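Local coordinates for protein D-alanyl transferase DltD (Enterococcus faecium TX0133A04, PDB 6PFX) that probably takes part in the D-alanylation of lipoteichoic acid in the Gram-positive cell wall, as a membrane-associated member of the DltD family, at residues G313-Q325 with F381-Q395. Residues are numbered along the deposited sequence; the frame is centred on the assembly and turned at random.
Sequences GFAKKIKFQLNSQ and FFSKSWQHQIPDKLQ
Lys-317 and Trp-386 lie alongside each other, running opposite ways, the lysine CE over one face of the indole, 4.0 Å from the centroid of its six-membered ring. Lysine suits this place because its methylenes pack on an aromatic face while its ammonium travels on: with chi1 at -176° and the chain extended, NZ reaches backbone carbonyls of residues 386-389, bonding Trp-386 O (2.8 Å) and Gln-389 O (2.8 Å), the latter on a lone pair. Arg-267 O accepts too; these three oxygens would offset the cost of burying a charge. The opposite indole face receives the edge of Phe-381, whose own face takes Gln-321 CG. Glutamine suits its site by working both ways: OE1 accepts from Trp-386 NE1 (2.9 Å), the donor standing above the carbonyl plane, while NE2 donates to Gln-276 OE1 and Phe-272 O. Helix 308-323 lies between the C-terminal tail and the parallel sheet of this SGNH-hydrolase-like fold, its other side packing through Leu-322 on strands 288-293 and 330-332. Nearer the chain end, Phe-320 offers a flat face to Leu-394 CD2, centred over it (4.0 Å), and its CD1 meets Trp-386 CH2 at 3.5 Å. Lys-316, bent at its last torsion (chi4 -98°), brings NZ to Pro-391 O (2.7 Å) and Leu-394 O (2.6 Å), gripping a turn whose proline supplies a compact, rigid apolar ring against Lys-317 CB.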
# COMPACT_ATOMS: atom_id res chain seq x y z
N GLY A 313 -14.93 -6.43 -11.38
CA GLY A 313 -15.63 -6.93 -10.21
C GLY A 313 -14.85 -6.72 -8.93
O GLY A 313 -15.42 -6.35 -7.90
N PHE A 314 -13.53 -6.94 -8.97
CA PHE A 314 -12.71 -6.60 -7.82
C PHE A 314 -12.91 -5.13 -7.45
O PHE A 314 -13.10 -4.79 -6.27
CB PHE A 314 -11.21 -6.87 -8.06
CG PHE A 314 -10.35 -6.14 -7.08
CD1 PHE A 314 -10.16 -6.63 -5.80
CD2 PHE A 314 -9.78 -4.93 -7.41
CE1 PHE A 314 -9.42 -5.94 -4.88
CE2 PHE A 314 -9.04 -4.23 -6.49
CZ PHE A 314 -8.88 -4.73 -5.21
N ALA A 315 -12.85 -4.25 -8.44
CA ALA A 315 -12.97 -2.82 -8.16
C ALA A 315 -14.34 -2.49 -7.59
O ALA A 315 -14.45 -1.71 -6.65
CB ALA A 315 -12.72 -2.02 -9.43
N LYS A 316 -15.40 -3.12 -8.13
CA LYS A 316 -16.73 -2.91 -7.58
C LYS A 316 -16.78 -3.29 -6.11
O LYS A 316 -17.35 -2.57 -5.29
CB LYS A 316 -17.76 -3.74 -8.36
CG LYS A 316 -19.22 -3.52 -7.94
CD LYS A 316 -20.21 -4.30 -8.81
CE LYS A 316 -21.62 -3.80 -8.59
NZ LYS A 316 -22.37 -4.63 -7.64
N LYS A 317 -16.17 -4.43 -5.77
CA LYS A 317 -16.21 -4.93 -4.41
C LYS A 317 -15.42 -4.03 -3.46
O LYS A 317 -15.90 -3.69 -2.37
CB LYS A 317 -15.67 -6.37 -4.36
CG LYS A 317 -15.77 -7.00 -2.99
CD LYS A 317 -15.54 -8.51 -3.04
CE LYS A 317 -15.47 -9.11 -1.65
NZ LYS A 317 -15.43 -10.61 -1.71
N ILE A 318 -14.21 -3.62 -3.87
CA ILE A 318 -13.41 -2.77 -2.98
C ILE A 318 -14.03 -1.39 -2.83
O ILE A 318 -13.99 -0.80 -1.75
CB ILE A 318 -11.93 -2.76 -3.39
CG1 ILE A 318 -11.03 -2.52 -2.17
CG2 ILE A 318 -11.66 -1.75 -4.47
CD1 ILE A 318 -11.06 -3.66 -1.18
N LYS A 319 -14.65 -0.87 -3.90
CA LYS A 319 -15.32 0.42 -3.83
C LYS A 319 -16.57 0.36 -2.96
O LYS A 319 -16.86 1.32 -2.24
CB LYS A 319 -15.59 0.96 -5.23
CG LYS A 319 -14.30 1.36 -5.94
CD LYS A 319 -14.52 2.25 -7.16
CE LYS A 319 -15.59 1.73 -8.08
NZ LYS A 319 -15.58 2.52 -9.35
N PHE A 320 -17.29 -0.77 -2.96
CA PHE A 320 -18.38 -0.92 -2.01
C PHE A 320 -17.86 -0.86 -0.58
O PHE A 320 -18.43 -0.17 0.28
CB PHE A 320 -19.11 -2.25 -2.27
CG PHE A 320 -20.23 -2.51 -1.32
CD1 PHE A 320 -20.01 -3.18 -0.12
CD2 PHE A 320 -21.51 -2.08 -1.61
CE1 PHE A 320 -21.06 -3.42 0.76
CE2 PHE A 320 -22.55 -2.32 -0.74
CZ PHE A 320 -22.32 -2.97 0.45
N GLN A 321 -16.75 -1.55 -0.30
CA GLN A 321 -16.21 -1.55 1.06
C GLN A 321 -15.79 -0.14 1.47
O GLN A 321 -16.02 0.29 2.61
CB GLN A 321 -15.02 -2.51 1.15
CG GLN A 321 -14.44 -2.71 2.58
CD GLN A 321 -13.46 -3.87 2.63
OE1 GLN A 321 -13.33 -4.62 1.66
NE2 GLN A 321 -12.75 -4.02 3.75
N LEU A 322 -15.19 0.60 0.53
CA LEU A 322 -14.74 1.96 0.80
C LEU A 322 -15.92 2.91 0.95
O LEU A 322 -16.09 3.55 1.99
CB LEU A 322 -13.79 2.39 -0.33
CG LEU A 322 -12.42 1.72 -0.32
CD1 LEU A 322 -11.63 1.97 -1.58
CD2 LEU A 322 -11.59 2.21 0.87
N ASN A 323 -16.77 2.98 -0.08
CA ASN A 323 -17.85 3.96 -0.12
C ASN A 323 -18.87 3.72 0.99
O ASN A 323 -19.40 4.67 1.57
CB ASN A 323 -18.56 3.91 -1.47
CG ASN A 323 -17.70 4.42 -2.61
OD1 ASN A 323 -16.76 5.19 -2.41
ND2 ASN A 323 -18.05 4.01 -3.82
N SER A 324 -19.18 2.45 1.28
CA SER A 324 -20.19 2.17 2.28
C SER A 324 -19.77 2.68 3.65
O SER A 324 -20.63 2.86 4.53
CB SER A 324 -20.47 0.66 2.38
OG SER A 324 -19.37 -0.04 2.94
N GLN A 325 -18.48 2.89 3.87
CA GLN A 325 -17.97 3.33 5.15
C GLN A 325 -17.51 4.78 5.15
O GLN A 325 -17.04 5.27 6.18
CB GLN A 325 -16.83 2.40 5.58
CG GLN A 325 -17.26 0.93 5.66
CD GLN A 325 -16.15 0.06 6.22
OE1 GLN A 325 -16.08 -0.18 7.43
NE2 GLN A 325 -15.28 -0.41 5.34
N PHE A 381 -17.05 -6.35 7.69
CA PHE A 381 -16.03 -6.52 6.66
C PHE A 381 -14.85 -7.38 7.13
O PHE A 381 -13.99 -7.72 6.31
CB PHE A 381 -15.57 -5.15 6.15
CG PHE A 381 -16.60 -4.44 5.30
CD1 PHE A 381 -16.93 -4.93 4.04
CD2 PHE A 381 -17.19 -3.25 5.73
CE1 PHE A 381 -17.85 -4.27 3.26
CE2 PHE A 381 -18.13 -2.61 4.96
CZ PHE A 381 -18.43 -3.10 3.71
N PHE A 382 -14.81 -7.76 8.41
CA PHE A 382 -13.85 -8.75 8.91
C PHE A 382 -14.30 -10.19 8.67
O PHE A 382 -13.49 -11.12 8.85
CB PHE A 382 -13.57 -8.53 10.43
CG PHE A 382 -12.83 -7.26 10.73
CD1 PHE A 382 -11.58 -7.00 10.15
CD2 PHE A 382 -13.36 -6.33 11.60
CE1 PHE A 382 -10.90 -5.81 10.42
CE2 PHE A 382 -12.69 -5.15 11.87
CZ PHE A 382 -11.45 -4.90 11.28
N SER A 383 -15.55 -10.39 8.25
CA SER A 383 -16.14 -11.72 8.21
C SER A 383 -15.73 -12.51 6.98
O SER A 383 -15.43 -11.94 5.93
CB SER A 383 -17.68 -11.64 8.22
OG SER A 383 -18.17 -11.15 6.98
N LYS A 384 -15.78 -13.84 7.12
CA LYS A 384 -15.56 -14.71 5.97
C LYS A 384 -16.64 -14.51 4.92
O LYS A 384 -16.38 -14.69 3.72
CB LYS A 384 -15.48 -16.17 6.41
CG LYS A 384 -14.24 -16.49 7.23
CD LYS A 384 -13.38 -17.58 6.60
CE LYS A 384 -12.11 -17.80 7.41
NZ LYS A 384 -11.29 -18.92 6.88
N SER A 385 -17.85 -14.14 5.33
CA SER A 385 -18.90 -13.86 4.36
C SER A 385 -18.45 -12.76 3.41
O SER A 385 -18.59 -12.89 2.19
CB SER A 385 -20.16 -13.43 5.08
OG SER A 385 -21.17 -13.05 4.17
N TRP A 386 -17.91 -11.67 3.95
CA TRP A 386 -17.42 -10.60 3.09
C TRP A 386 -16.27 -11.08 2.21
O TRP A 386 -16.22 -10.78 1.01
CB TRP A 386 -17.00 -9.39 3.93
CG TRP A 386 -16.44 -8.32 3.03
CD1 TRP A 386 -15.15 -7.87 2.98
CD2 TRP A 386 -17.14 -7.64 1.99
NE1 TRP A 386 -15.02 -6.93 1.98
CE2 TRP A 386 -16.23 -6.76 1.37
CE3 TRP A 386 -18.47 -7.66 1.55
CZ2 TRP A 386 -16.59 -5.93 0.31
CZ3 TRP A 386 -18.83 -6.85 0.50
CH2 TRP A 386 -17.90 -5.96 -0.09
N GLN A 387 -15.32 -11.83 2.79
CA GLN A 387 -14.19 -12.33 2.01
C GLN A 387 -14.66 -13.11 0.79
O GLN A 387 -14.06 -13.03 -0.28
CB GLN A 387 -13.29 -13.18 2.91
CG GLN A 387 -12.62 -12.42 4.03
CD GLN A 387 -11.98 -13.33 5.06
OE1 GLN A 387 -11.48 -14.41 4.74
NE2 GLN A 387 -11.99 -12.90 6.31
N HIS A 388 -15.76 -13.85 0.93
CA HIS A 388 -16.28 -14.71 -0.13
C HIS A 388 -17.40 -14.06 -0.94
O HIS A 388 -17.93 -14.70 -1.86
CB HIS A 388 -16.81 -16.02 0.48
CG HIS A 388 -15.79 -16.78 1.27
ND1 HIS A 388 -14.45 -16.75 0.99
CD2 HIS A 388 -15.94 -17.61 2.33
CE1 HIS A 388 -13.80 -17.53 1.84
NE2 HIS A 388 -14.68 -18.06 2.67
N GLN A 389 -17.75 -12.80 -0.66
CA GLN A 389 -18.91 -12.17 -1.27
C GLN A 389 -18.68 -11.94 -2.75
O GLN A 389 -17.68 -11.34 -3.15
CB GLN A 389 -19.14 -10.81 -0.59
CG GLN A 389 -20.11 -9.87 -1.31
CD GLN A 389 -21.53 -10.00 -0.82
OE1 GLN A 389 -21.79 -9.98 0.38
NE2 GLN A 389 -22.46 -10.11 -1.75
N ILE A 390 -19.64 -12.37 -3.57
CA ILE A 390 -19.60 -12.08 -5.01
C ILE A 390 -20.04 -10.64 -5.23
O ILE A 390 -21.08 -10.23 -4.69
CB ILE A 390 -20.51 -13.06 -5.77
CG1 ILE A 390 -20.09 -14.49 -5.46
CG2 ILE A 390 -20.44 -12.77 -7.26
CD1 ILE A 390 -20.94 -15.57 -6.14
N PRO A 391 -19.30 -9.84 -6.01
CA PRO A 391 -19.62 -8.40 -6.10
C PRO A 391 -20.92 -8.07 -6.81
O PRO A 391 -21.45 -6.97 -6.60
CB PRO A 391 -18.43 -7.82 -6.90
CG PRO A 391 -17.37 -8.80 -6.84
CD PRO A 391 -18.00 -10.16 -6.63
N ASP A 392 -21.45 -8.95 -7.66
CA ASP A 392 -22.44 -8.52 -8.64
C ASP A 392 -23.75 -8.05 -8.02
O ASP A 392 -24.41 -7.17 -8.59
CB ASP A 392 -22.74 -9.65 -9.62
CG ASP A 392 -21.53 -10.08 -10.40
OD1 ASP A 392 -20.42 -10.11 -9.81
OD2 ASP A 392 -21.69 -10.41 -11.59
N LYS A 393 -24.15 -8.61 -6.89
CA LYS A 393 -25.40 -8.19 -6.27
C LYS A 393 -25.25 -6.99 -5.35
O LYS A 393 -26.26 -6.47 -4.86
CB LYS A 393 -26.04 -9.37 -5.55
CG LYS A 393 -26.69 -10.33 -6.55
CD LYS A 393 -27.05 -11.66 -5.93
CE LYS A 393 -28.34 -12.22 -6.53
NZ LYS A 393 -28.68 -13.56 -5.96
N LEU A 394 -24.03 -6.50 -5.14
CA LEU A 394 -23.85 -5.37 -4.24
C LEU A 394 -24.46 -4.11 -4.84
O LEU A 394 -24.32 -3.84 -6.03
CB LEU A 394 -22.37 -5.11 -4.01
CG LEU A 394 -21.64 -6.20 -3.25
CD1 LEU A 394 -20.16 -5.90 -3.20
CD2 LEU A 394 -22.20 -6.38 -1.84
N GLN A 395 -25.14 -3.34 -4.00
CA GLN A 395 -25.69 -2.07 -4.43
C GLN A 395 -25.62 -1.09 -3.27
O GLN A 395 -25.98 -1.45 -2.14
CB GLN A 395 -27.15 -2.24 -4.88
CG GLN A 395 -27.70 -1.04 -5.62
CD GLN A 395 -28.99 -1.36 -6.35
OE1 GLN A 395 -29.59 -2.42 -6.16
NE2 GLN A 395 -29.43 -0.43 -7.20